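Local coordinates for putative 4-amino-4-deoxychorismate lyase (Thermus thermophilus, PDB 2ZGI), which binds pyridoxal 5'-phosphate and is probably a lyase of the class-IV aminotransferase family, its precise reaction remaining unassigned, at residues P99-L102 with S103-R106; R238-P241 with A242-E246; R2-G6 with T7-L11. All coordinates share one frame; numbering follows the deposited sequence.

Interaction 1 of 3, residues P99-L102 with S103-R106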
ATOM      1  N   PRO D  99      10.042  30.737  21.472  1.00 31.00           N
ATOM      2  CA  PRO D  99       8.945  29.881  21.901  1.00 30.80           C
ATOM      3  C   PRO D  99       7.693  30.066  21.062  1.00 30.23           C
ATOM      4  O   PRO D  99       7.478  31.117  20.453  1.00 29.70           O
ATOM      5  CB  PRO D  99       8.644  30.388  23.322  1.00 30.69           C
ATOM      6  CG  PRO D  99       9.144  31.814  23.329  1.00 31.80           C
ATOM      7  CD  PRO D  99      10.405  31.701  22.529  1.00 31.50           C
ATOM      8  N   LEU D 100       6.853  29.045  21.103  1.00 30.48           N
ATOM      9  CA  LEU D 100       5.511  29.130  20.605  1.00 30.38           C
ATOM     10  C   LEU D 100       4.729  30.009  21.554  1.00 30.68           C
ATOM     11  O   LEU D 100       5.117  30.157  22.728  1.00 30.74           O
ATOM     12  CB  LEU D 100       4.886  27.726  20.564  1.00 30.32           C
ATOM     13  CG  LEU D 100       5.411  26.744  19.508  1.00 28.56           C
ATOM     14  CD1 LEU D 100       4.847  25.337  19.832  1.00 27.64           C
ATOM     15  CD2 LEU D 100       5.020  27.233  18.077  1.00 30.80           C
ATOM     16  N   PRO D 101       3.609  30.589  21.076  1.00 31.27           N
ATOM     17  CA  PRO D 101       2.732  31.282  22.021  1.00 31.96           C
ATOM     18  C   PRO D 101       2.296  30.376  23.168  1.00 32.80           C
ATOM     19  O   PRO D 101       1.922  29.194  22.958  1.00 31.66           O
ATOM     20  CB  PRO D 101       1.512  31.687  21.153  1.00 31.99           C
ATOM     21  CG  PRO D 101       2.055  31.777  19.794  1.00 31.97           C
ATOM     22  CD  PRO D 101       3.082  30.655  19.698  1.00 30.78           C
ATOM     23  N   LEU D 102       2.357  30.941  24.374  1.00 33.25           N
ATOM     24  CA  LEU D 102       1.940  30.269  25.588  1.00 33.79           C
ATOM     25  C   LEU D 102       0.524  29.677  25.500  1.00 34.61           C
ATOM     26  O   LEU D 102       0.272  28.598  26.042  1.00 33.54           O
ATOM     27  CB  LEU D 102       2.046  31.231  26.776  1.00 34.60           C
ATOM     28  CG  LEU D 102       1.893  30.637  28.184  1.00 34.39           C
ATOM     29  CD1 LEU D 102       2.873  29.462  28.407  1.00 33.67           C
ATOM     30  CD2 LEU D 102       2.070  31.739  29.226  1.00 34.06           C
ATOM     31  N   SER D 103      -0.386  30.370  24.806  1.00 34.82           N
ATOM     32  CA  SER D 103      -1.764  29.894  24.670  1.00 35.58           C
ATOM     33  C   SER D 103      -1.856  28.526  24.007  1.00 35.08           C
ATOM     34  O   SER D 103      -2.768  27.759  24.299  1.00 35.23           O
ATOM     35  CB  SER D 103      -2.625  30.907  23.913  1.00 35.55           C
ATOM     36  OG  SER D 103      -2.268  30.929  22.543  1.00 37.85           O
ATOM     37  N   LEU D 104      -0.910  28.213  23.123  1.00 34.92           N
ATOM     38  CA  LEU D 104      -0.888  26.908  22.457  1.00 34.49           C
ATOM     39  C   LEU D 104      -0.803  25.726  23.406  1.00 34.80           C
ATOM     40  O   LEU D 104      -1.304  24.632  23.109  1.00 34.25           O
ATOM     41  CB  LEU D 104       0.271  26.821  21.461  1.00 34.86           C
ATOM     42  CG  LEU D 104       0.108  27.543  20.122  1.00 33.88           C
ATOM     43  CD1 LEU D 104       0.979  26.890  19.052  1.00 32.81           C
ATOM     44  CD2 LEU D 104      -1.358  27.589  19.674  1.00 33.46           C
ATOM     45  N   TYR D 105      -0.141  25.940  24.538  1.00 34.49           N
ATOM     46  CA  TYR D 105       0.016  24.885  25.535  1.00 34.88           C
ATOM     47  C   TYR D 105      -1.260  24.715  26.358  1.00 36.02           C
ATOM     48  O   TYR D 105      -1.458  23.671  26.970  1.00 36.05           O
ATOM     49  CB  TYR D 105       1.233  25.158  26.425  1.00 33.90           C
ATOM     50  CG  TYR D 105       2.528  25.064  25.649  1.00 31.30           C
ATOM     51  CD1 TYR D 105       3.213  23.855  25.569  1.00 29.82           C
ATOM     52  CD2 TYR D 105       3.042  26.165  24.962  1.00 28.73           C
ATOM     53  CE1 TYR D 105       4.399  23.740  24.835  1.00 28.40           C
ATOM     54  CE2 TYR D 105       4.233  26.058  24.214  1.00 30.13           C
ATOM     55  CZ  TYR D 105       4.906  24.824  24.166  1.00 27.84           C
ATOM     56  OH  TYR D 105       6.085  24.665  23.448  1.00 28.79           O
ATOM     57  N   ARG D 106      -2.101  25.752  26.351  1.00 37.13           N
ATOM     58  CA  ARG D 106      -3.386  25.743  27.051  1.00 38.88           C
ATOM     59  C   ARG D 106      -4.501  25.262  26.143  1.00 38.80           C
ATOM     60  O   ARG D 106      -5.282  24.388  26.518  1.00 39.20           O
ATOM     61  CB  ARG D 106      -3.740  27.147  27.530  1.00 39.58           C
ATOM     62  CG  ARG D 106      -3.084  27.601  28.832  1.00 43.34           C
ATOM     63  CD  ARG D 106      -3.670  28.966  29.248  1.00 48.78           C
ATOM     64  NE  ARG D 106      -5.126  28.991  29.067  1.00 52.03           N
ATOM     65  CZ  ARG D 106      -5.764  29.606  28.071  1.00 54.01           C
ATOM     66  NH1 ARG D 106      -5.091  30.285  27.147  1.00 55.84           N
ATOM     67  NH2 ARG D 106      -7.090  29.543  28.000  1.00 55.89           N
TER
HETATM   68  O   HOH W   1       7.638  26.912  22.780  1.00 35.50           O
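Tyr105 reaches back over Leu100, Pro101 and Leu102, the residues that lead into its own helix. Tyr105 CB lies 3.6 Å from Leu102 O, and the same carbonyl oxygen sits near the ring plane, at the ring edge. With CG anti to the carbonyl carbon (chi1 -67°), the ring is directed towards the preceding loop rather than along the helix. Tyr105 CD2 then approaches Pro101 O at 3.8 Å, from an oblique direction, while Tyr105 CE2 meets Leu100 CB at 4.1 Å. At the tip, Tyr105 OH comes 3.9 Å from Leu100 CD1, the two side chains crossing at about a right angle. The hydroxyl also receives a hydrogen bond from a water, which in turn accepts a hydrogen bond from Leu100 N, so this one water joins the end of the tyrosine to the loop backbone. Tyr105 OH is hydrogen-bonded to Val220 O as well; the hydroxyl of this buried residue thus has two polar partners.

The segment is the entry from the loop after strand 89-96 into the short helix 103-107, and its backbone closes with bonds spaced three residues apart. Leu104 N donates to Pro101 O at 3.0 Å and Tyr105 N to Leu102 O at 3.1 Å. Arg106 N continues the pattern to Ser103 O.

Leu104 leaves the helix in another direction. Leu104 CB rests 3.3 Å from Pro101 O, Leu104 CG lies near Pro101 CD, and Leu104 CD1 meets Leu100 CD2 at 4.2 Å, again with the side chains nearly perpendicular. Leu223 of strand 223-224 touches the side chains of Leu100, Leu104 and Tyr105.

Interaction 2 of 3, residues R238-P241 with A242-E246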
ATOM      1  N   ARG D 238       5.503  20.898  33.427  1.00 37.14           N
ATOM      2  CA  ARG D 238       6.878  20.436  33.637  1.00 37.34           C
ATOM      3  C   ARG D 238       7.763  20.598  32.403  1.00 36.37           C
ATOM      4  O   ARG D 238       8.949  20.871  32.534  1.00 36.03           O
ATOM      5  CB  ARG D 238       6.954  18.973  34.120  1.00 37.55           C
ATOM      6  CG  ARG D 238       8.415  18.507  34.352  1.00 40.79           C
ATOM      7  CD  ARG D 238       8.522  17.050  34.782  1.00 47.25           C
ATOM      8  NE  ARG D 238       9.901  16.695  35.138  1.00 52.23           N
ATOM      9  CZ  ARG D 238      10.416  16.800  36.364  1.00 54.34           C
ATOM     10  NH1 ARG D 238       9.672  17.246  37.372  1.00 54.58           N
ATOM     11  NH2 ARG D 238      11.682  16.459  36.586  1.00 56.23           N
ATOM     12  N   PHE D 239       7.180  20.448  31.218  1.00 35.67           N
ATOM     13  CA  PHE D 239       7.982  20.409  29.985  1.00 34.66           C
ATOM     14  C   PHE D 239       7.945  21.676  29.149  1.00 34.28           C
ATOM     15  O   PHE D 239       8.595  21.756  28.097  1.00 33.97           O
ATOM     16  CB  PHE D 239       7.635  19.162  29.170  1.00 34.39           C
ATOM     17  CG  PHE D 239       8.083  17.896  29.842  1.00 34.40           C
ATOM     18  CD1 PHE D 239       9.421  17.507  29.794  1.00 34.60           C
ATOM     19  CD2 PHE D 239       7.184  17.128  30.583  1.00 34.30           C
ATOM     20  CE1 PHE D 239       9.857  16.344  30.450  1.00 34.49           C
ATOM     21  CE2 PHE D 239       7.611  15.974  31.249  1.00 33.58           C
ATOM     22  CZ  PHE D 239       8.956  15.584  31.183  1.00 33.37           C
ATOM     23  N   LEU D 240       7.177  22.655  29.624  1.00 33.11           N
ATOM     24  CA  LEU D 240       7.018  23.927  28.940  1.00 33.71           C
ATOM     25  C   LEU D 240       8.355  24.659  28.862  1.00 33.42           C
ATOM     26  O   LEU D 240       8.991  24.873  29.883  1.00 33.31           O
ATOM     27  CB  LEU D 240       5.974  24.798  29.646  1.00 33.65           C
ATOM     28  CG  LEU D 240       5.694  26.216  29.137  1.00 35.11           C
ATOM     29  CD1 LEU D 240       4.742  26.166  27.929  1.00 35.74           C
ATOM     30  CD2 LEU D 240       5.113  27.065  30.273  1.00 36.11           C
ATOM     31  N   PRO D 241       8.776  25.050  27.640  1.00 33.82           N
ATOM     32  CA  PRO D 241      10.080  25.703  27.489  1.00 33.76           C
ATOM     33  C   PRO D 241      10.164  26.955  28.357  1.00 33.97           C
ATOM     34  O   PRO D 241       9.234  27.776  28.352  1.00 33.98           O
ATOM     35  CB  PRO D 241      10.100  26.078  26.004  1.00 33.34           C
ATOM     36  CG  PRO D 241       9.261  25.038  25.367  1.00 33.86           C
ATOM     37  CD  PRO D 241       8.126  24.844  26.335  1.00 32.80           C
ATOM     38  N   ALA D 242      11.258  27.093  29.095  1.00 34.16           N
ATOM     39  CA  ALA D 242      11.459  28.266  29.946  1.00 34.91           C
ATOM     40  C   ALA D 242      12.023  29.469  29.171  1.00 35.32           C
ATOM     41  O   ALA D 242      13.086  29.993  29.498  1.00 35.77           O
ATOM     42  CB  ALA D 242      12.358  27.902  31.140  1.00 34.86           C
ATOM     43  N   CYS D 243      11.295  29.926  28.153  1.00 35.77           N
ATOM     44  CA  CYS D 243      11.876  30.811  27.143  1.00 35.72           C
ATOM     45  C   CYS D 243      11.082  32.078  26.796  1.00 36.66           C
ATOM     46  O   CYS D 243      11.330  32.684  25.761  1.00 36.71           O
ATOM     47  CB  CYS D 243      12.144  29.998  25.867  1.00 35.56           C
ATOM     48  SG  CYS D 243      13.210  28.577  26.176  1.00 33.44           S
ATOM     49  N   TYR D 244      10.128  32.472  27.633  1.00 37.73           N
ATOM     50  CA  TYR D 244       9.364  33.722  27.409  1.00 39.98           C
ATOM     51  C   TYR D 244      10.082  34.958  27.984  1.00 41.73           C
ATOM     52  O   TYR D 244      10.830  34.833  28.951  1.00 41.53           O
ATOM     53  CB  TYR D 244       7.938  33.585  27.975  1.00 39.28           C
ATOM     54  CG  TYR D 244       7.163  32.467  27.287  1.00 39.04           C
ATOM     55  CD1 TYR D 244       6.549  32.675  26.038  1.00 37.04           C
ATOM     56  CD2 TYR D 244       7.068  31.202  27.864  1.00 36.98           C
ATOM     57  CE1 TYR D 244       5.847  31.658  25.392  1.00 33.75           C
ATOM     58  CE2 TYR D 244       6.374  30.171  27.227  1.00 38.03           C
ATOM     59  CZ  TYR D 244       5.760  30.413  25.991  1.00 36.76           C
ATOM     60  OH  TYR D 244       5.084  29.387  25.359  1.00 38.70           O
ATOM     61  N   THR D 245       9.862  36.142  27.398  1.00 44.19           N
ATOM     62  CA  THR D 245      10.630  37.348  27.802  1.00 46.95           C
ATOM     63  C   THR D 245      10.570  37.627  29.309  1.00 48.38           C
ATOM     64  O   THR D 245       9.475  37.791  29.875  1.00 48.80           O
ATOM     65  CB  THR D 245      10.254  38.612  27.008  1.00 47.13           C
ATOM     66  OG1 THR D 245       8.828  38.707  26.913  1.00 48.43           O
ATOM     67  CG2 THR D 245      10.861  38.558  25.607  1.00 47.42           C
ATOM     68  N   GLU D 246      11.764  37.697  29.917  1.00 49.88           N
ATOM     69  CA  GLU D 246      11.993  37.622  31.385  1.00 51.34           C
ATOM     70  C   GLU D 246      10.861  38.115  32.308  1.00 51.94           C
ATOM     71  O   GLU D 246      10.903  39.225  32.854  1.00 53.04           O
ATOM     72  CB  GLU D 246      13.350  38.271  31.765  1.00 51.51           C
TER
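Leu240 and Tyr244 approach each other over the intervening turn, their side chains at about a right angle. In Leu240, CG lies anti to the backbone N (chi1 177°), which directs the branch towards Tyr244, and chi2 of 81° brings Leu240 CD1 to the edge of the ring, near its plane and 4.1 Å from Tyr244 OH. Tyr244 differs: its CG is anti to the carbonyl carbon (chi1 -61°), and the ring folds back towards the preceding residues. Tyr244 CE2 thereby passes 3.9 Å from Pro241 O, which lies obliquely to the ring. The hydroxyl is satisfied by Leu100 O, to which it is hydrogen-bonded.

Cys243 also has its first torsion near -60°, and Cys243 SG lies 4.0 Å from Pro241 CB. The sulfur is tied to Cys78 in a disulfide, which restricts the rotation of the side chain. Pro241 is buried, with Tyr97 and Tyr105 among the side chains touching it.

Between proline and cysteine the backbone bends sharply: Cys243 N makes a weak hydrogen bond to Pro241 O at 3.0 Å, while Ala242 N donates to Glu31 OE2. This is an inverse gamma turn centred on Ala242, and here it bends the C-terminal tail beyond helix 233-239 just before its disulfide link to strand 78-86.

Interaction 3 of 3, residues R2-G6 with T7-L11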
ATOM      1  N   ARG D   2      32.934  21.399 -10.154  1.00 34.24           N
ATOM      2  CA  ARG D   2      31.546  21.555  -9.715  1.00 33.65           C
ATOM      3  C   ARG D   2      31.072  22.983  -9.917  1.00 33.33           C
ATOM      4  O   ARG D   2      31.784  23.941  -9.576  1.00 33.34           O
ATOM      5  CB  ARG D   2      31.401  21.186  -8.242  1.00 33.81           C
ATOM      6  CG  ARG D   2      31.887  19.790  -7.882  1.00 35.64           C
ATOM      7  CD  ARG D   2      31.570  19.469  -6.422  1.00 38.61           C
ATOM      8  NE  ARG D   2      32.643  18.687  -5.803  1.00 42.45           N
ATOM      9  CZ  ARG D   2      32.602  17.368  -5.633  1.00 43.88           C
ATOM     10  NH1 ARG D   2      31.546  16.689  -6.024  1.00 44.89           N
ATOM     11  NH2 ARG D   2      33.617  16.726  -5.062  1.00 45.65           N
ATOM     12  N   LEU D   3      29.860  23.128 -10.441  1.00 32.36           N
ATOM     13  CA  LEU D   3      29.233  24.434 -10.624  1.00 31.67           C
ATOM     14  C   LEU D   3      27.948  24.549  -9.819  1.00 31.89           C
ATOM     15  O   LEU D   3      27.063  23.685  -9.915  1.00 31.39           O
ATOM     16  CB  LEU D   3      28.907  24.661 -12.094  1.00 31.85           C
ATOM     17  CG  LEU D   3      29.981  24.374 -13.157  1.00 31.57           C
ATOM     18  CD1 LEU D   3      29.396  24.578 -14.569  1.00 30.24           C
ATOM     19  CD2 LEU D   3      31.196  25.256 -12.922  1.00 33.19           C
ATOM     20  N   LEU D   4      27.853  25.621  -9.041  1.00 31.36           N
ATOM     21  CA  LEU D   4      26.640  25.956  -8.315  1.00 32.41           C
ATOM     22  C   LEU D   4      25.964  27.155  -8.965  1.00 33.09           C
ATOM     23  O   LEU D   4      26.494  28.262  -8.943  1.00 33.36           O
ATOM     24  CB  LEU D   4      26.953  26.261  -6.852  1.00 31.73           C
ATOM     25  CG  LEU D   4      25.783  26.812  -6.023  1.00 32.40           C
ATOM     26  CD1 LEU D   4      24.569  25.853  -5.988  1.00 32.78           C
ATOM     27  CD2 LEU D   4      26.251  27.159  -4.629  1.00 29.49           C
ATOM     28  N   ASN D   5      24.783  26.922  -9.524  1.00 33.74           N
ATOM     29  CA  ASN D   5      24.035  27.940 -10.250  1.00 34.58           C
ATOM     30  C   ASN D   5      24.881  28.644 -11.320  1.00 35.59           C
ATOM     31  O   ASN D   5      24.769  29.861 -11.520  1.00 35.82           O
ATOM     32  CB  ASN D   5      23.360  28.940  -9.284  1.00 34.67           C
ATOM     33  CG  ASN D   5      22.295  28.286  -8.397  1.00 34.39           C
ATOM     34  OD1 ASN D   5      21.669  27.299  -8.775  1.00 34.29           O
ATOM     35  ND2 ASN D   5      22.094  28.841  -7.216  1.00 33.34           N
ATOM     36  N   GLY D   6      25.724  27.861 -11.997  1.00 35.82           N
ATOM     37  CA  GLY D   6      26.506  28.323 -13.125  1.00 37.31           C
ATOM     38  C   GLY D   6      27.897  28.778 -12.744  1.00 38.15           C
ATOM     39  O   GLY D   6      28.755  29.004 -13.603  1.00 38.65           O
ATOM     40  N   THR D   7      28.136  28.903 -11.448  1.00 38.71           N
ATOM     41  CA  THR D   7      29.401  29.446 -10.988  1.00 39.73           C
ATOM     42  C   THR D   7      30.198  28.371 -10.216  1.00 39.52           C
ATOM     43  O   THR D   7      29.626  27.655  -9.387  1.00 39.14           O
ATOM     44  CB  THR D   7      29.165  30.759 -10.191  1.00 39.51           C
ATOM     45  OG1 THR D   7      28.582  30.458  -8.934  1.00 42.93           O
ATOM     46  CG2 THR D   7      28.194  31.680 -10.925  1.00 39.97           C
ATOM     47  N   PRO D   8      31.504  28.214 -10.530  1.00 39.69           N
ATOM     48  CA  PRO D   8      32.319  27.173  -9.890  1.00 39.17           C
ATOM     49  C   PRO D   8      32.232  27.165  -8.369  1.00 39.62           C
ATOM     50  O   PRO D   8      32.097  28.232  -7.726  1.00 39.56           O
ATOM     51  CB  PRO D   8      33.743  27.499 -10.346  1.00 39.60           C
ATOM     52  CG  PRO D   8      33.564  28.131 -11.679  1.00 39.35           C
ATOM     53  CD  PRO D   8      32.254  28.914 -11.597  1.00 39.92           C
ATOM     54  N   LEU D   9      32.313  25.964  -7.802  1.00 38.98           N
ATOM     55  CA  LEU D   9      32.102  25.775  -6.382  1.00 38.93           C
ATOM     56  C   LEU D   9      33.187  24.892  -5.783  1.00 38.67           C
ATOM     57  O   LEU D   9      33.399  23.761  -6.235  1.00 38.09           O
ATOM     58  CB  LEU D   9      30.707  25.163  -6.117  1.00 38.92           C
ATOM     59  CG  LEU D   9      30.342  24.843  -4.660  1.00 39.65           C
ATOM     60  CD1 LEU D   9      29.870  26.090  -3.910  1.00 40.32           C
ATOM     61  CD2 LEU D   9      29.275  23.751  -4.589  1.00 40.53           C
ATOM     62  N   ALA D  10      33.860  25.434  -4.769  1.00 38.28           N
ATOM     63  CA  ALA D  10      34.767  24.676  -3.918  1.00 38.48           C
ATOM     64  C   ALA D  10      33.962  24.135  -2.732  1.00 38.33           C
ATOM     65  O   ALA D  10      33.695  24.841  -1.752  1.00 37.92           O
ATOM     66  CB  ALA D  10      35.932  25.551  -3.439  1.00 38.40           C
ATOM     67  N   LEU D  11      33.569  22.873  -2.852  1.00 38.16           N
ATOM     68  CA  LEU D  11      32.657  22.242  -1.918  1.00 38.32           C
ATOM     69  C   LEU D  11      33.253  22.035  -0.517  1.00 37.81           C
ATOM     70  O   LEU D  11      34.247  21.325  -0.353  1.00 38.09           O
ATOM     71  CB  LEU D  11      32.173  20.919  -2.523  1.00 38.30           C
ATOM     72  CG  LEU D  11      30.955  20.241  -1.920  1.00 38.65           C
ATOM     73  CD1 LEU D  11      29.702  21.145  -2.027  1.00 39.31           C
ATOM     74  CD2 LEU D  11      30.756  18.907  -2.656  1.00 39.97           C
TER
HETATM   75  O   HOH W   2      34.885  23.086  -8.852  1.00 37.82           O
HETATM   76  O   HOH W   3      34.204  21.458  -5.328  1.00 50.61           O
HETATM   77  O   HOH W   4      26.391  30.464  -7.306  1.00 39.36           O
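Leu4 and Leu9 meet obliquely on one face of a small hairpin, Leu4 CD2 touching Leu9 CD1 at 3.8 Å. Both point CG away from the backbone N (chi1 172° and 178°), which brings their methyls together. On the face carrying Leu3 and Pro8, Leu3 CD2 packs against the proline ring, 3.9 Å from Pro8 CG. The backbones between are close: Leu4 N donates to Thr7 O at 2.7 Å, and Thr7 N returns a bond to Leu4 O. Leu9 N reaches Arg2 O at 2.7 Å. Pro8 CA adds a C-H...O contact to Arg2 O.

This is a two-residue beta hairpin closed by a type I' turn, with Asn5 and Gly6 at its corner. Gly6 has a positive phi (94°), at which a CB would be jammed against the preceding carbonyl oxygen. Pro8 faces Leu3 in a non-hydrogen-bonded pair, where its lack of an N-H costs the ladder nothing. Arg2, Leu3 and Leu4 also pair antiparallel with a strand of the second subunit, extending the sheet across the interface.

Towards the Arg2 end waters link the polar atoms, though Leu11 still touches the arginine. One water accepts a hydrogen bond from Arg2 N and donates to Leu9 O; another, in the guanidinium plane, accepts from Arg2 NE and Leu11 N and donates to Leu9 O. Leu11 CD2 lies over one guanidinium face, near its rim and 3.7 Å from Arg2 NE, while Arg2 NH1 forms salt bridges with Glu15 and with Glu93 of the second subunit. Looser still is the turn, where a water bridges Leu4 O and the hydroxyl of exposed Thr7.

The three contacts follow one another along the chain, none nested in or crossing another. Interaction 3 comes first, closing the N-terminal hairpin of strands 2-4 and 7-8, which lies far from the centre of its own chain and joins the second subunit; its centre is about 43 Å from those of the other two. Interaction 1 turns the chain from the loop after strand 89-96 into helix 103-107. Interaction 2 bends the tail after helix 233-239, the last helix. Though far apart in sequence, interactions 1 and 2 touch, their centres about 10 Å apart: Tyr105 CG packs 3.4 Å from Leu240 CD1, so the C-terminal tail lies against the entry to helix 103-107.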